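Local coordinates for Co-type Nitrile Hydratase beta subunit (Pseudomonas putida, PDB 3QYH), which forms, together with the alpha subunit, a cobalt-type nitrile hydratase, an enzyme that hydrates nitriles to the corresponding amides, at residues T148-R152 with Y153-K157; D210-D213 with D214-E217. All coordinates share one frame; numbering follows the deposited sequence.

Contact 1: residues T148-R152 with Y153-K157; sequences TRMPR and YTRGK
Arg-155 reaches back along the chain to Met-150, and its guanidinium group clasps one backbone oxygen side-on, a worked example of an arginine tying up a turn. NE and NH2 both donate to Met-150 O, which lies in the guanidinium plane; NH2, at 2.9 Å from that oxygen, approaches nearly along the C=O axis. The Arg-155 side chain is extended from CG to NE and crosses that of Met-150 at about a right angle, with Met-150 SD 3.7 Å from Arg-155 NE. Arg-152 CA sits over one guanidinium face, while NH1 hydrogen-bonds to Asn-2 OD1 of the same chain. Cutting Arg-155 back to an alanine would probably leave Met-150 O without the two donors described here and remove one partner from Asn-2.

One residue on, Pro-151 O takes two bonds from Thr-154, from N and, at 2.8 Å, from OG1, the latter in the carbonyl plane; OG1 is placed there by a chi1 of 69°, between backbone N and carbonyl carbon. The Pro-151 ring lies beside that of Tyr-153, Pro-151 CB 3.4 Å from Tyr-153 CE1.

Both segments lie in the loop from strand 136-139 to strand 158-168, with Met-150 and Thr-154 against Val-139, and Tyr-153 touching both strand 206-212 and helix 192-196.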
loop_
_atom_site.group_PDB
_atom_site.type_symbol
_atom_site.label_atom_id
_atom_site.label_comp_id
_atom_site.label_asym_id
_atom_site.label_seq_id
_atom_site.Cartn_x
_atom_site.Cartn_y
_atom_site.Cartn_z
ATOM N N THR B 148 -6.181 -11.022 9.160
ATOM C CA THR B 148 -6.722 -9.891 9.899
ATOM C C THR B 148 -5.882 -8.650 9.644
ATOM O O THR B 148 -4.727 -8.757 9.217
ATOM C CB THR B 148 -6.781 -10.174 11.427
ATOM O OG1 THR B 148 -7.650 -9.223 12.066
ATOM C CG2 THR B 148 -5.379 -10.105 12.066
ATOM N N ARG B 149 -6.450 -7.467 9.903
ATOM C CA ARG B 149 -5.716 -6.225 9.632
ATOM C C ARG B 149 -5.416 -5.404 10.883
ATOM O O ARG B 149 -5.068 -4.226 10.765
ATOM C CB ARG B 149 -6.465 -5.340 8.604
ATOM C CG ARG B 149 -6.711 -6.022 7.258
ATOM C CD ARG B 149 -5.376 -6.379 6.560
ATOM N NE ARG B 149 -4.734 -5.187 6.030
ATOM C CZ ARG B 149 -3.555 -5.168 5.423
ATOM N NH1 ARG B 149 -2.839 -6.284 5.263
ATOM N NH2 ARG B 149 -3.099 -4.018 4.965
ATOM N N MET B 150 -5.545 -6.009 12.064
ATOM C CA MET B 150 -5.126 -5.354 13.297
ATOM C C MET B 150 -3.711 -5.760 13.616
ATOM O O MET B 150 -3.469 -6.910 14.012
ATOM C CB MET B 150 -6.060 -5.681 14.501
ATOM C CG MET B 150 -6.425 -7.137 14.713
ATOM S SD MET B 150 -6.857 -7.441 16.477
ATOM C CE MET B 150 -8.407 -6.554 16.613
ATOM N N PRO B 151 -2.757 -4.839 13.421
ATOM C CA PRO B 151 -1.367 -5.250 13.641
ATOM C C PRO B 151 -1.148 -5.664 15.092
ATOM O O PRO B 151 -1.806 -5.139 15.999
ATOM C CB PRO B 151 -0.562 -3.992 13.336
ATOM C CG PRO B 151 -1.475 -3.155 12.408
ATOM C CD PRO B 151 -2.874 -3.442 12.958
ATOM N N ARG B 152 -0.227 -6.597 15.301
ATOM C CA ARG B 152 0.073 -7.068 16.644
ATOM C C ARG B 152 0.419 -5.906 17.563
ATOM O O ARG B 152 0.006 -5.894 18.719
ATOM C CB ARG B 152 1.235 -8.056 16.611
ATOM C CG ARG B 152 0.923 -9.341 17.332
ATOM C CD ARG B 152 1.960 -10.459 17.098
ATOM N NE ARG B 152 2.069 -11.278 18.309
ATOM C CZ ARG B 152 2.970 -12.242 18.505
ATOM N NH1 ARG B 152 2.984 -12.926 19.652
ATOM N NH2 ARG B 152 3.859 -12.525 17.561
ATOM N N TYR B 153 1.159 -4.918 17.048
ATOM C CA TYR B 153 1.621 -3.812 17.893
ATOM C C TYR B 153 0.496 -2.931 18.464
ATOM O O TYR B 153 0.735 -2.139 19.376
ATOM C CB TYR B 153 2.697 -2.956 17.185
ATOM C CG TYR B 153 2.178 -2.012 16.103
ATOM C CD1 TYR B 153 2.222 -2.377 14.747
ATOM C CD2 TYR B 153 1.659 -0.756 16.432
ATOM C CE1 TYR B 153 1.737 -1.512 13.744
ATOM C CE2 TYR B 153 1.197 0.116 15.446
ATOM C CZ TYR B 153 1.230 -0.267 14.108
ATOM O OH TYR B 153 0.762 0.611 13.149
ATOM N N THR B 154 -0.718 -3.066 17.931
ATOM C CA THR B 154 -1.851 -2.270 18.410
ATOM C C THR B 154 -2.728 -3.006 19.435
ATOM O O THR B 154 -3.548 -2.385 20.116
ATOM C CB THR B 154 -2.793 -1.822 17.247
ATOM O OG1 THR B 154 -3.465 -2.956 16.708
ATOM C CG2 THR B 154 -2.033 -1.080 16.136
ATOM N N ARG B 155 -2.566 -4.321 19.540
ATOM C CA ARG B 155 -3.526 -5.111 20.308
ATOM C C ARG B 155 -3.475 -4.818 21.822
ATOM O O ARG B 155 -2.412 -4.762 22.421
ATOM C CB ARG B 155 -3.376 -6.608 19.988
ATOM C CG ARG B 155 -3.676 -6.881 18.525
ATOM C CD ARG B 155 -3.561 -8.338 18.146
ATOM N NE ARG B 155 -3.332 -8.461 16.706
ATOM C CZ ARG B 155 -2.850 -9.561 16.127
ATOM N NH1 ARG B 155 -2.568 -10.633 16.867
ATOM N NH2 ARG B 155 -2.646 -9.599 14.819
ATOM N N GLY B 156 -4.638 -4.604 22.413
ATOM C CA GLY B 156 -4.707 -4.230 23.813
ATOM C C GLY B 156 -4.421 -2.766 24.086
ATOM O O GLY B 156 -4.483 -2.329 25.240
ATOM N N LYS B 157 -4.101 -1.993 23.050
ATOM C CA LYS B 157 -3.703 -0.604 23.281
ATOM C C LYS B 157 -4.903 0.346 23.154
ATOM O O LYS B 157 -5.897 0.026 22.497
ATOM C CB LYS B 157 -2.585 -0.183 22.328
ATOM C CG LYS B 157 -1.330 -1.054 22.401
ATOM C CD LYS B 157 -0.725 -1.005 23.788
ATOM C CE LYS B 157 0.730 -1.474 23.804
ATOM N NZ LYS B 157 0.891 -2.808 23.228
#

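Contact 2: residues D210-D213 with D214-E217; sequences DLWD and DYLE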
loop_
_atom_site.group_PDB
_atom_site.type_symbol
_atom_site.label_atom_id
_atom_site.label_comp_id
_atom_site.label_asym_id
_atom_site.label_seq_id
_atom_site.Cartn_x
_atom_site.Cartn_y
_atom_site.Cartn_z
ATOM N N ASP B 210 -5.701 2.279 10.725
ATOM C CA ASP B 210 -7.085 2.102 10.316
ATOM C C ASP B 210 -7.659 0.757 10.751
ATOM O O ASP B 210 -7.146 -0.306 10.385
ATOM C CB ASP B 210 -7.243 2.323 8.803
ATOM C CG ASP B 210 -6.866 3.736 8.384
ATOM O OD1 ASP B 210 -6.656 3.966 7.171
ATOM O OD2 ASP B 210 -6.771 4.615 9.279
ATOM N N LEU B 211 -8.737 0.811 11.526
ATOM C CA LEU B 211 -9.207 -0.367 12.233
ATOM C C LEU B 211 -10.710 -0.517 12.068
ATOM O O LEU B 211 -11.439 0.478 12.072
ATOM C CB LEU B 211 -8.840 -0.256 13.711
ATOM C CG LEU B 211 -7.331 -0.315 13.966
ATOM C CD1 LEU B 211 -7.008 0.132 15.374
ATOM C CD2 LEU B 211 -6.750 -1.733 13.700
ATOM N N TRP B 212 -11.162 -1.757 11.913
ATOM C CA TRP B 212 -12.569 -2.041 11.722
ATOM C C TRP B 212 -13.326 -1.990 13.047
ATOM O O TRP B 212 -12.758 -2.239 14.108
ATOM C CB TRP B 212 -12.747 -3.400 11.056
ATOM C CG TRP B 212 -12.573 -3.383 9.535
ATOM C CD1 TRP B 212 -13.564 -3.495 8.592
ATOM C CD2 TRP B 212 -11.346 -3.248 8.809
ATOM N NE1 TRP B 212 -13.020 -3.437 7.329
ATOM C CE2 TRP B 212 -11.660 -3.293 7.438
ATOM C CE3 TRP B 212 -10.008 -3.105 9.185
ATOM C CZ2 TRP B 212 -10.687 -3.191 6.446
ATOM C CZ3 TRP B 212 -9.048 -3.014 8.192
ATOM C CH2 TRP B 212 -9.389 -3.070 6.847
ATOM N N ASP B 213 -14.607 -1.653 12.974
ATOM C CA ASP B 213 -15.443 -1.421 14.154
ATOM C C ASP B 213 -15.346 -2.565 15.166
ATOM O O ASP B 213 -15.087 -2.328 16.349
ATOM C CB ASP B 213 -16.907 -1.208 13.732
ATOM C CG ASP B 213 -17.784 -0.744 14.875
ATOM O OD1 ASP B 213 -17.975 -1.533 15.808
ATOM O OD2 ASP B 213 -18.285 0.409 14.832
ATOM N N ASP B 214 -15.538 -3.803 14.719
ATOM C CA ASP B 214 -15.496 -4.903 15.680
ATOM C C ASP B 214 -14.088 -5.345 16.101
ATOM O O ASP B 214 -13.948 -6.355 16.774
ATOM C CB ASP B 214 -16.375 -6.096 15.257
ATOM C CG ASP B 214 -15.831 -6.844 14.056
ATOM O OD1 ASP B 214 -14.719 -6.524 13.577
ATOM O OD2 ASP B 214 -16.527 -7.760 13.580
ATOM N N TYR B 215 -13.060 -4.585 15.713
ATOM C CA TYR B 215 -11.711 -4.781 16.251
ATOM C C TYR B 215 -11.615 -4.055 17.589
ATOM O O TYR B 215 -10.626 -4.197 18.314
ATOM C CB TYR B 215 -10.659 -4.150 15.334
ATOM C CG TYR B 215 -10.308 -4.883 14.053
ATOM C CD1 TYR B 215 -10.988 -6.032 13.648
ATOM C CD2 TYR B 215 -9.296 -4.389 13.231
ATOM C CE1 TYR B 215 -10.631 -6.689 12.447
ATOM C CE2 TYR B 215 -8.944 -5.017 12.043
ATOM C CZ TYR B 215 -9.603 -6.160 11.651
ATOM O OH TYR B 215 -9.215 -6.738 10.446
ATOM N N LEU B 216 -12.631 -3.258 17.906
ATOM C CA LEU B 216 -12.531 -2.293 19.007
ATOM C C LEU B 216 -13.566 -2.503 20.107
ATOM O O LEU B 216 -14.590 -3.156 19.890
ATOM C CB LEU B 216 -12.664 -0.864 18.472
ATOM C CG LEU B 216 -11.778 -0.475 17.291
ATOM C CD1 LEU B 216 -12.178 0.886 16.752
ATOM C CD2 LEU B 216 -10.298 -0.491 17.689
ATOM N N GLU B 217 -13.287 -1.929 21.282
ATOM C CA GLU B 217 -14.270 -1.815 22.362
ATOM C C GLU B 217 -14.049 -0.462 23.006
ATOM O O GLU B 217 -12.964 0.097 22.880
ATOM C CB GLU B 217 -14.064 -2.902 23.417
ATOM C CG GLU B 217 -12.827 -2.700 24.266
ATOM C CD GLU B 217 -12.623 -3.815 25.303
ATOM O OE1 GLU B 217 -13.533 -4.652 25.505
ATOM O OE2 GLU B 217 -11.537 -3.848 25.912
#
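Between Trp-212 and Leu-216 the backbone leaves one strand, makes a short 3-10 turn and enters the next, with Tyr-215 N donating to Trp-212 O (2.9 Å) and Leu-216 N to Asp-213 O (3.1 Å). The turn folds the Tyr-215 side chain back beside that of Trp-212, both pointing the same way. Trp-212 CB stands almost exactly over the centre of the phenol ring, 3.9 Å from its centroid and 3° off the normal, a CH-pi contact. Further out, the indole atom CE3 meets Tyr-215 CE2 at 3.6 Å, and the five-membered ring of Trp-212 and the phenol ring are inclined obliquely, at 51°. Leu-211 meets the same phenol ring differently: its CD2 lies at the edge, in the ring plane, 3.7 Å from Tyr-215 CD2. The tyrosine is thus touched both over a face and along its rim, which probably limits how far the ring can turn. With chi1 at -76°, its CG stands beside the backbone N and anti to the carbonyl carbon, which brings the face of the ring against Trp-212 CB.

Leu-211 uses its other methyl, CD1, against Leu-216 CD2 at 4.1 Å, the two side chains crossing at about a right angle; both also pack on Val-139. The polar ends find partners beyond the turn. Tyr-215 OH bonds to Asp-172, Trp-212 NE1 to Val-169 O, and the carboxylate of Asp-213 to Tyr-186 and, as a salt bridge, to Arg-130.

A single 3-10 turn joining the last two strands, which form opposite outer strands of a five-stranded antiparallel sheet, is a familiar feature of SH3-like barrels, consistent with the SH3-clan assignment of this C-terminal region.

The two contacts come one after the other along the chain, their centres about 10 Å apart, and both belong to the C-terminal, probably SH3-like part of the subunit. Contact 1 occupies the loop between strands 136-139 and 158-168; contact 2 joins strands 206-212 and 216-218. They meet directly: Tyr-215 OH probably hydrogen-bonds to Arg-149 N at 2.9 Å, Met-150 CE packs on Tyr-215 CB, and Arg-149 CB on the Trp-212 indole. Loop and turn therefore touch, on the same side of the chain's centre. Residues of both reach the chain of another protein, and the side chains of Pro-151 and Trp-212 are each about 11 Å from the bound cobalt(III) ion, consistent with a place in the wider surroundings of the metal centre.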